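PDB 5HX0: sialidase domain-containing protein from Dyadobacter fermentans, which is of unknown function but has a sialidase-like beta-propeller fold with a BNR repeat-like domain, suggesting a possible role in carbohydrate binding or processing. Local coordinates for residues 76-81 with 91-96; 270-275 with 343-348. All coordinates share one frame; numbering follows the deposited sequence.

Contact 1: residues 76-81 with 91-96; sequences RRAPDR and HVDPNS
R76 lays its guanidinium against S96, and R81 pairs with D93, where the long loop between strands 71-79 and 97-103 returns to a blade of the beta-propeller. The first of these is a face contact: S96 CB sits 3.0 Å above the plane of R76 CZ and its nitrogens, offset toward the rim, while H91 O lies over the opposite face. The edge of the group points at water 1 and D93 N. R76 extends from CG to NE, with CG anti to the backbone N (chi1 177°), and so carries the guanidinium between S96 CB and H91 O. Water 1 accepts from R76 NH2 and D93 N and donates to S96 OG at 2.8 Å, so three polar groups converge on one solvent molecule. A78 CB meets S96 CB at 3.7 Å.

At the other end of the contact, R81 NH1 bonds to D93 OD2 at 2.8 Å in a salt bridge. The donor lies 44° out of the carboxylate plane, and the two flat groups are turned 60° against each other. P79 CD packs near the same oxygen, with 3.7 Å from CD to D93 OD2.

The second shell fixes these groups. R76 NE bonds to Q125 OE1 and S96 OG to S124 O, both on the neighbouring strand 123-131, while R81 NE has a salt bridge to E86. The second subunit also reaches in, its F146 O accepting from R81 NH2.

D93 itself opens a type I turn closed by S96 N to D93 O at 3.1 Å. Its carboxylate adds an Asx turn, OD1 using its anti lone pair for N95 N at 2.9 Å. Where strand and loop backbones meet, S96 CA makes a CA-H...O contact of 3.3 Å with R77 O.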
loop_
_atom_site.group_PDB
_atom_site.type_symbol
_atom_site.label_atom_id
_atom_site.label_comp_id
_atom_site.label_asym_id
_atom_site.label_seq_id
_atom_site.Cartn_x
_atom_site.Cartn_y
_atom_site.Cartn_z
ATOM N N ARG A 76 6.259 -7.809 -7.798
ATOM C CA ARG A 76 4.906 -7.740 -7.262
ATOM C C ARG A 76 4.818 -8.656 -6.054
ATOM O O ARG A 76 5.145 -9.846 -6.151
ATOM C CB ARG A 76 3.885 -8.185 -8.317
ATOM C CG ARG A 76 2.414 -8.218 -7.814
ATOM C CD ARG A 76 1.519 -8.890 -8.877
ATOM N NE ARG A 76 0.080 -8.852 -8.547
ATOM C CZ ARG A 76 -0.553 -9.780 -7.830
ATOM N NH1 ARG A 76 0.112 -10.827 -7.325
ATOM N NH2 ARG A 76 -1.861 -9.663 -7.605
ATOM N N ARG A 77 4.343 -8.119 -4.931
ATOM C CA ARG A 77 4.087 -8.928 -3.745
ATOM C C ARG A 77 2.628 -8.798 -3.335
ATOM O O ARG A 77 2.097 -7.686 -3.239
ATOM C CB ARG A 77 5.008 -8.549 -2.581
ATOM C CG ARG A 77 4.923 -9.585 -1.455
ATOM C CD ARG A 77 5.967 -9.344 -0.363
ATOM N NE ARG A 77 5.599 -8.190 0.460
ATOM C CZ ARG A 77 6.116 -7.924 1.655
ATOM N NH1 ARG A 77 5.715 -6.838 2.331
ATOM N NH2 ARG A 77 7.022 -8.746 2.176
ATOM N N ALA A 78 1.985 -9.936 -3.109
ATOM C CA ALA A 78 0.589 -10.005 -2.704
ATOM C C ALA A 78 0.447 -11.154 -1.717
ATOM O O ALA A 78 1.301 -12.048 -1.672
ATOM C CB ALA A 78 -0.331 -10.225 -3.917
ATOM N N PRO A 79 -0.616 -11.163 -0.910
ATOM C CA PRO A 79 -0.836 -12.314 -0.031
ATOM C C PRO A 79 -0.909 -13.598 -0.834
ATOM O O PRO A 79 -1.508 -13.639 -1.910
ATOM C CB PRO A 79 -2.178 -12.000 0.646
ATOM C CG PRO A 79 -2.282 -10.508 0.615
ATOM C CD PRO A 79 -1.613 -10.091 -0.688
ATOM N N ASP A 80 -0.246 -14.641 -0.327
ATOM C CA ASP A 80 -0.633 -15.994 -0.715
ATOM C C ASP A 80 -1.976 -16.269 -0.061
ATOM O O ASP A 80 -2.070 -16.248 1.168
ATOM C CB ASP A 80 0.401 -17.023 -0.269
ATOM C CG ASP A 80 0.106 -18.424 -0.832
ATOM O OD1 ASP A 80 -1.041 -18.923 -0.673
ATOM O OD2 ASP A 80 1.012 -19.011 -1.472
ATOM N N ARG A 81 -3.017 -16.495 -0.876
ATOM C CA ARG A 81 -4.376 -16.544 -0.342
ATOM C C ARG A 81 -4.579 -17.714 0.605
ATOM O O ARG A 81 -5.590 -17.746 1.317
ATOM C CB ARG A 81 -5.399 -16.593 -1.489
ATOM C CG ARG A 81 -5.290 -15.396 -2.490
ATOM C CD ARG A 81 -5.535 -14.064 -1.812
ATOM N NE ARG A 81 -6.916 -13.984 -1.324
ATOM C CZ ARG A 81 -7.538 -12.848 -1.000
ATOM N NH1 ARG A 81 -6.914 -11.681 -1.100
ATOM N NH2 ARG A 81 -8.789 -12.879 -0.563
ATOM N N HIS A 91 -3.706 -13.930 -10.054
ATOM C CA HIS A 91 -2.856 -12.774 -10.282
ATOM C C HIS A 91 -3.589 -11.443 -10.061
ATOM O O HIS A 91 -3.113 -10.400 -10.525
ATOM C CB HIS A 91 -2.243 -12.845 -11.683
ATOM C CG HIS A 91 -1.265 -13.979 -11.862
ATOM N ND1 HIS A 91 -0.879 -14.448 -13.103
ATOM C CD2 HIS A 91 -0.588 -14.727 -10.953
ATOM C CE1 HIS A 91 -0.007 -15.433 -12.953
ATOM N NE2 HIS A 91 0.184 -15.627 -11.655
ATOM N N VAL A 92 -4.718 -11.440 -9.353
ATOM C CA VAL A 92 -5.337 -10.183 -8.945
ATOM C C VAL A 92 -5.528 -10.196 -7.436
ATOM O O VAL A 92 -5.895 -11.223 -6.846
ATOM C CB VAL A 92 -6.680 -9.877 -9.665
ATOM C CG1 VAL A 92 -6.458 -9.735 -11.178
ATOM C CG2 VAL A 92 -7.760 -10.903 -9.329
ATOM N N ASP A 93 -5.279 -9.054 -6.823
ATOM C CA ASP A 93 -5.455 -8.887 -5.384
ATOM C C ASP A 93 -5.411 -7.394 -5.092
ATOM O O ASP A 93 -4.460 -6.738 -5.527
ATOM C CB ASP A 93 -4.349 -9.633 -4.611
ATOM C CG ASP A 93 -4.649 -9.742 -3.106
ATOM O OD1 ASP A 93 -4.871 -8.697 -2.450
ATOM O OD2 ASP A 93 -4.674 -10.885 -2.582
ATOM N N PRO A 94 -6.394 -6.806 -4.385
ATOM C CA PRO A 94 -6.325 -5.349 -4.134
ATOM C C PRO A 94 -5.061 -4.934 -3.405
ATOM O O PRO A 94 -4.594 -3.800 -3.575
ATOM C CB PRO A 94 -7.579 -5.070 -3.284
ATOM C CG PRO A 94 -7.893 -6.425 -2.609
ATOM C CD PRO A 94 -7.533 -7.438 -3.684
ATOM N N ASN A 95 -4.460 -5.837 -2.626
ATOM C CA ASN A 95 -3.283 -5.475 -1.842
ATOM C C ASN A 95 -1.967 -5.937 -2.472
ATOM O O ASN A 95 -0.982 -6.098 -1.751
ATOM C CB ASN A 95 -3.420 -6.019 -0.425
ATOM C CG ASN A 95 -4.565 -5.361 0.317
ATOM O OD1 ASN A 95 -5.638 -5.950 0.487
ATOM N ND2 ASN A 95 -4.366 -4.102 0.701
ATOM N N SER A 96 -1.918 -6.123 -3.795
ATOM C CA SER A 96 -0.643 -6.390 -4.449
ATOM C C SER A 96 0.103 -5.068 -4.618
ATOM O O SER A 96 -0.436 -4.096 -5.180
ATOM C CB SER A 96 -0.832 -7.104 -5.794
ATOM O OG SER A 96 -1.495 -6.282 -6.764
HETATM O O HOH W 1 -3.595 -7.108 -8.339
HETATM O O HOH W 2 -3.163 -12.742 -3.871
#

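Contact 2: residues 270-275 with 343-348; sequences ETPKGD and NAECTD
T271 and E345 meet through a hydroxyl and a carboxylate, joining two turns of adjacent propeller blades. Loop 343-348 joins the third and fourth strands of its blade, where Asp boxes lie in sialidase-like propellers, whereas 270-275 joins the first and second. T271 OG1 donates to E345 OE1 at 2.7 Å, arriving on the syn side but 28° out of the carboxylate plane. T271 OG1 also accepts from D275 N at 3.0 Å, linking the residue just past its turn to the glutamate. A chi1 of 71°, with OG1 between the backbone N and the carbonyl carbon, sets the hydroxyl where it can make both bonds.

P272 follows with van der Waals contacts. Its CD lies 3.6 Å from A344 O, and its CG lies 4.2 Å from A344 CB; past these atoms the proline and E345 side chains run in opposite directions.

K273 then supplies the second grip: its backbone N bonds to E345 OE2 at 3.0 Å, again on the syn side. Its side chain crosses that of E345 at about a right angle, with CG 3.4 Å from OE2, while NZ stays too distant for a salt bridge. The E345 chain is bent at chi2, and its carboxylate is received by the type I turn that spans T271 to G274.

D275 follows the turn with a like charge close by, its OD2 4.0 Å from E345 OE1 and the two carboxylate planes 80° apart. R293 forms a salt bridge with D275 OD2 through NH1 and bonds to the backbone O of E345 through NH2. One glutamate thus places each oxygen on a separate donor of the facing turn, and the arginine probably eases the repulsion between the two acids.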
loop_
_atom_site.group_PDB
_atom_site.type_symbol
_atom_site.label_atom_id
_atom_site.label_comp_id
_atom_site.label_asym_id
_atom_site.label_seq_id
_atom_site.Cartn_x
_atom_site.Cartn_y
_atom_site.Cartn_z
ATOM N N GLU A 270 17.155 -1.937 -29.113
ATOM C CA GLU A 270 17.768 -1.253 -30.246
ATOM C C GLU A 270 19.142 -1.847 -30.485
ATOM O O GLU A 270 19.950 -1.935 -29.550
ATOM C CB GLU A 270 17.886 0.248 -29.997
ATOM C CG GLU A 270 18.315 1.047 -31.228
ATOM C CD GLU A 270 18.584 2.496 -30.864
ATOM O OE1 GLU A 270 19.626 2.766 -30.222
ATOM O OE2 GLU A 270 17.729 3.352 -31.156
ATOM N N THR A 271 19.411 -2.240 -31.736
ATOM C CA THR A 271 20.671 -2.891 -32.068
ATOM C C THR A 271 21.758 -1.850 -32.322
ATOM O O THR A 271 21.460 -0.665 -32.503
ATOM C CB THR A 271 20.501 -3.767 -33.300
ATOM O OG1 THR A 271 20.328 -2.925 -34.447
ATOM C CG2 THR A 271 19.295 -4.671 -33.129
ATOM N N PRO A 272 23.032 -2.264 -32.336
ATOM C CA PRO A 272 24.097 -1.284 -32.611
ATOM C C PRO A 272 23.930 -0.577 -33.941
ATOM O O PRO A 272 24.223 0.622 -34.032
ATOM C CB PRO A 272 25.374 -2.132 -32.553
ATOM C CG PRO A 272 25.021 -3.227 -31.515
ATOM C CD PRO A 272 23.566 -3.535 -31.791
ATOM N N LYS A 273 23.418 -1.252 -34.965
ATOM C CA LYS A 273 23.175 -0.570 -36.233
ATOM C C LYS A 273 21.881 0.239 -36.245
ATOM O O LYS A 273 21.602 0.916 -37.245
ATOM C CB LYS A 273 23.183 -1.580 -37.380
ATOM C CG LYS A 273 24.571 -2.147 -37.656
ATOM C CD LYS A 273 24.548 -3.154 -38.796
ATOM C CE LYS A 273 25.940 -3.682 -39.081
ATOM N NZ LYS A 273 25.893 -4.868 -39.986
ATOM N N GLY A 274 21.101 0.212 -35.170
ATOM C CA GLY A 274 19.947 1.080 -35.044
ATOM C C GLY A 274 18.616 0.461 -35.404
ATOM O O GLY A 274 17.611 1.187 -35.473
ATOM N N ASP A 275 18.574 -0.845 -35.662
ATOM C CA ASP A 275 17.299 -1.530 -35.802
ATOM C C ASP A 275 16.587 -1.546 -34.454
ATOM O O ASP A 275 17.223 -1.653 -33.399
ATOM C CB ASP A 275 17.501 -2.970 -36.286
ATOM C CG ASP A 275 17.829 -3.055 -37.764
ATOM O OD1 ASP A 275 18.004 -1.990 -38.410
ATOM O OD2 ASP A 275 17.911 -4.196 -38.270
ATOM N N ASN A 343 23.185 -12.923 -32.033
ATOM C CA ASN A 343 24.193 -11.987 -32.516
ATOM C C ASN A 343 23.713 -10.545 -32.280
ATOM O O ASN A 343 22.565 -10.299 -31.886
ATOM C CB ASN A 343 24.523 -12.249 -33.996
ATOM C CG ASN A 343 23.296 -12.184 -34.915
ATOM O OD1 ASN A 343 22.332 -11.471 -34.652
ATOM N ND2 ASN A 343 23.352 -12.935 -36.020
ATOM N N ALA A 344 24.613 -9.584 -32.517
ATOM C CA ALA A 344 24.333 -8.190 -32.151
ATOM C C ALA A 344 23.054 -7.671 -32.802
ATOM O O ALA A 344 22.295 -6.914 -32.187
ATOM C CB ALA A 344 25.522 -7.309 -32.531
ATOM N N GLU A 345 22.784 -8.074 -34.038
ATOM C CA GLU A 345 21.604 -7.558 -34.726
ATOM C C GLU A 345 20.359 -8.423 -34.516
ATOM O O GLU A 345 19.300 -8.117 -35.079
ATOM C CB GLU A 345 21.924 -7.393 -36.216
ATOM C CG GLU A 345 22.986 -6.307 -36.454
ATOM C CD GLU A 345 22.549 -4.927 -35.964
ATOM O OE1 GLU A 345 21.410 -4.526 -36.280
ATOM O OE2 GLU A 345 23.339 -4.247 -35.249
ATOM N N CYS A 346 20.455 -9.480 -33.702
ATOM C CA CYS A 346 19.297 -10.295 -33.310
ATOM C C CYS A 346 18.629 -10.952 -34.518
ATOM O O CYS A 346 17.405 -11.055 -34.583
ATOM C CB CYS A 346 18.271 -9.477 -32.517
ATOM S SG CYS A 346 18.903 -8.750 -30.972
ATOM N N THR A 347 19.439 -11.425 -35.471
ATOM C CA THR A 347 18.913 -12.073 -36.672
ATOM C C THR A 347 18.963 -13.594 -36.612
ATOM O O THR A 347 18.261 -14.256 -37.386
ATOM C CB THR A 347 19.687 -11.613 -37.919
ATOM O OG1 THR A 347 21.080 -11.940 -37.781
ATOM C CG2 THR A 347 19.556 -10.115 -38.118
ATOM N N ASP A 348 19.760 -14.166 -35.713
ATOM C CA ASP A 348 20.056 -15.592 -35.742
ATOM C C ASP A 348 19.298 -16.371 -34.668
ATOM O O ASP A 348 19.802 -17.380 -34.160
ATOM C CB ASP A 348 21.563 -15.812 -35.613
ATOM C CG ASP A 348 22.115 -15.375 -34.267
ATOM O OD1 ASP A 348 21.427 -14.642 -33.529
ATOM O OD2 ASP A 348 23.257 -15.761 -33.965
HETATM O O HOH W 3 20.719 -4.892 -38.572
#

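How the contacts relate
From the N terminus, contact 1 comes first: it closes a loop within one blade, folding 91-96 back onto the end of strand 71-79 with nine residues, neither helix nor strand, in between. Contact 2 begins far later and spans 67 residues, 39 of them strand, tying the blade that starts with strand 262-270 to the next, which starts with strand 314-318. The contacts are therefore in series, neither nested nor crossed. Contacts 1 and 2 lie on opposite sides of the chain's centre, with centres 38 Å apart and nearest atoms about 25 Å apart. Contact 1 is buried and borders the second subunit, whereas contact 2 is a surface contact untouched by that subunit.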